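Local coordinates for SidF, inhibitor of growth family, member 3 (Legionella pneumophila subsp. pneumophila, PDB 4FYE), which probably acts as a phosphoinositide phosphatase, removing phosphate from phosphatidylinositol phosphates in membranes, at residues A[438-441]-A[442-445]. The protein carries 1 engineered substitution. Sequence-based numbering, arbitrary orientation.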
ATOM      1  N   LYS A 438      -7.645  20.293  -4.484  1.00 59.95           N
ATOM      2  CA  LYS A 438      -6.935  21.525  -4.054  1.00 64.47           C
ATOM      3  C   LYS A 438      -7.039  21.730  -2.536  1.00 65.23           C
ATOM      4  O   LYS A 438      -6.010  21.827  -1.859  1.00 63.41           O
ATOM      5  CB  LYS A 438      -7.452  22.770  -4.805  1.00 67.66           C
ATOM      6  CG  LYS A 438      -6.485  23.966  -4.832  1.00 74.60           C
ATOM      7  CD  LYS A 438      -7.180  25.343  -4.986  1.00 86.12           C
ATOM      8  CE  LYS A 438      -7.235  26.242  -3.714  1.00 93.22           C
ATOM      9  NZ  LYS A 438      -6.867  25.612  -2.389  1.00 85.56           N
ATOM     10  N   ASN A 439      -8.274  21.803  -2.014  1.00 66.47           N
ATOM     11  CA  ASN A 439      -8.504  22.025  -0.574  1.00 65.39           C
ATOM     12  C   ASN A 439      -7.838  20.974   0.363  1.00 69.58           C
ATOM     13  O   ASN A 439      -7.165  21.341   1.373  1.00 68.31           O
ATOM     14  CB  ASN A 439     -10.015  22.123  -0.270  1.00 62.52           C
ATOM     15  CG  ASN A 439     -10.610  23.505  -0.647  1.00 70.74           C
ATOM     16  OD1 ASN A 439      -9.884  24.478  -0.918  1.00 69.25           O
ATOM     17  ND2 ASN A 439     -11.938  23.589  -0.665  1.00 64.42           N
ATOM     18  N   GLN A 440      -8.025  19.684   0.040  1.00 63.92           N
ATOM     19  CA  GLN A 440      -7.639  18.626   0.974  1.00 55.97           C
ATOM     20  C   GLN A 440      -6.138  18.567   0.996  1.00 54.28           C
ATOM     21  O   GLN A 440      -5.535  18.340   2.035  1.00 54.37           O
ATOM     22  CB  GLN A 440      -8.272  17.302   0.589  1.00 52.40           C
ATOM     23  CG  GLN A 440      -7.894  16.098   1.461  1.00 53.64           C
ATOM     24  CD  GLN A 440      -7.901  16.376   2.959  1.00 56.71           C
ATOM     25  OE1 GLN A 440      -8.717  17.154   3.489  1.00 54.88           O
ATOM     26  NE2 GLN A 440      -6.963  15.774   3.636  1.00 52.40           N
ATOM     27  N   ASN A 441      -5.526  18.902  -0.128  1.00 54.61           N
ATOM     28  CA  ASN A 441      -4.083  18.795  -0.251  1.00 55.30           C
ATOM     29  C   ASN A 441      -3.354  19.906   0.504  1.00 57.07           C
ATOM     30  O   ASN A 441      -2.385  19.646   1.272  1.00 58.44           O
ATOM     31  CB  ASN A 441      -3.676  18.695  -1.731  1.00 56.43           C
ATOM     32  CG  ASN A 441      -3.923  17.304  -2.304  1.00 54.47           C
ATOM     33  OD1 ASN A 441      -4.067  16.329  -1.563  1.00 50.43           O
ATOM     34  ND2 ASN A 441      -3.985  17.207  -3.632  1.00 52.99           N
ATOM     35  N   ALA A 442      -3.860  21.120   0.364  1.00 56.05           N
ATOM     36  CA  ALA A 442      -3.437  22.200   1.268  1.00 61.72           C
ATOM     37  C   ALA A 442      -3.721  21.939   2.806  1.00 63.82           C
ATOM     38  O   ALA A 442      -2.834  22.113   3.658  1.00 70.51           O
ATOM     39  CB  ALA A 442      -3.979  23.555   0.805  1.00 61.85           C
ATOM     40  N   ARG A 443      -4.925  21.518   3.176  1.00 61.99           N
ATOM     41  CA  ARG A 443      -5.142  21.032   4.534  1.00 58.57           C
ATOM     42  C   ARG A 443      -4.036  20.033   4.963  1.00 59.97           C
ATOM     43  O   ARG A 443      -3.327  20.260   5.974  1.00 58.29           O
ATOM     44  CB  ARG A 443      -6.498  20.359   4.587  1.00 59.74           C
ATOM     45  CG  ARG A 443      -6.880  19.733   5.935  1.00 61.78           C
ATOM     46  CD  ARG A 443      -8.398  19.737   6.046  1.00 61.89           C
ATOM     47  NE  ARG A 443      -8.839  19.088   7.257  1.00 65.28           N
ATOM     48  CZ  ARG A 443      -9.079  17.788   7.373  1.00 60.35           C
ATOM     49  NH1 ARG A 443      -8.959  16.997   6.320  1.00 53.54           N
ATOM     50  NH2 ARG A 443      -9.496  17.302   8.549  1.00 58.79           N
ATOM     51  N   PHE A 444      -3.885  18.953   4.182  1.00 55.06           N
ATOM     52  CA  PHE A 444      -2.872  17.911   4.443  1.00 51.94           C
ATOM     53  C   PHE A 444      -1.480  18.528   4.606  1.00 51.51           C
ATOM     54  O   PHE A 444      -0.765  18.240   5.561  1.00 54.68           O
ATOM     55  CB  PHE A 444      -2.900  16.896   3.294  1.00 53.22           C
ATOM     56  CG  PHE A 444      -1.833  15.831   3.377  1.00 52.59           C
ATOM     57  CD1 PHE A 444      -2.042  14.674   4.105  1.00 49.44           C
ATOM     58  CD2 PHE A 444      -0.622  15.995   2.702  1.00 48.47           C
ATOM     59  CE1 PHE A 444      -1.064  13.689   4.164  1.00 51.68           C
ATOM     60  CE2 PHE A 444       0.341  15.024   2.740  1.00 50.32           C
ATOM     61  CZ  PHE A 444       0.126  13.861   3.481  1.00 52.79           C
ATOM     62  N   VAL A 445      -1.101  19.432   3.720  1.00 52.71           N
ATOM     63  CA  VAL A 445       0.205  20.014   3.863  1.00 51.71           C
ATOM     64  C   VAL A 445       0.311  20.717   5.212  1.00 58.33           C
ATOM     65  O   VAL A 445       1.282  20.511   5.972  1.00 59.67           O
ATOM     66  CB  VAL A 445       0.585  20.895   2.650  1.00 51.86           C
ATOM     67  CG1 VAL A 445       1.787  21.777   2.966  1.00 50.87           C
ATOM     68  CG2 VAL A 445       0.908  20.014   1.438  1.00 47.85           C
TER
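OE1 of Q440 is gripped by two donor groups, NH1 of R443 and OH of Y547, and NH1 of R443 also forms a salt bridge with D385, so two partners hold that nitrogen. Within the helix, NH1 of R443 reaches OE1 of Q440 at 2.8 Å. The bond meets a lone pair of OE1 in the plane of the amide, with a bent N-H...O angle of 146°. The oxygen also lies near the guanidinium plane, at its edge, although the two flat groups are turned 65° apart. The Q440 chain turns about its CB-CG bond (chi2 44°), which brings OE1 round to R443. R443 runs extended from CG to NE and passes OE1 of Q440 with its CD at 3.6 Å.

Alongside this i to i+3 side-chain pair runs the i to i+4 backbone bonding of an alpha helix. N of R443 bonds to O of N439 at 2.9 Å, and N of F444 to O of Q440 at 2.8 Å. N of V445 takes O of N441 at 2.8 Å, and CG2 of V445 packs 3.3 Å from that same oxygen.

The start of helix 438-458 is tied to strand 402-416 by NE2 of Q440 and ND2 of N441, which bond to the backbone oxygens of M414 and S416. It is packed against helix 522-583 through R443 and against helix 590-614 through A442 and V445.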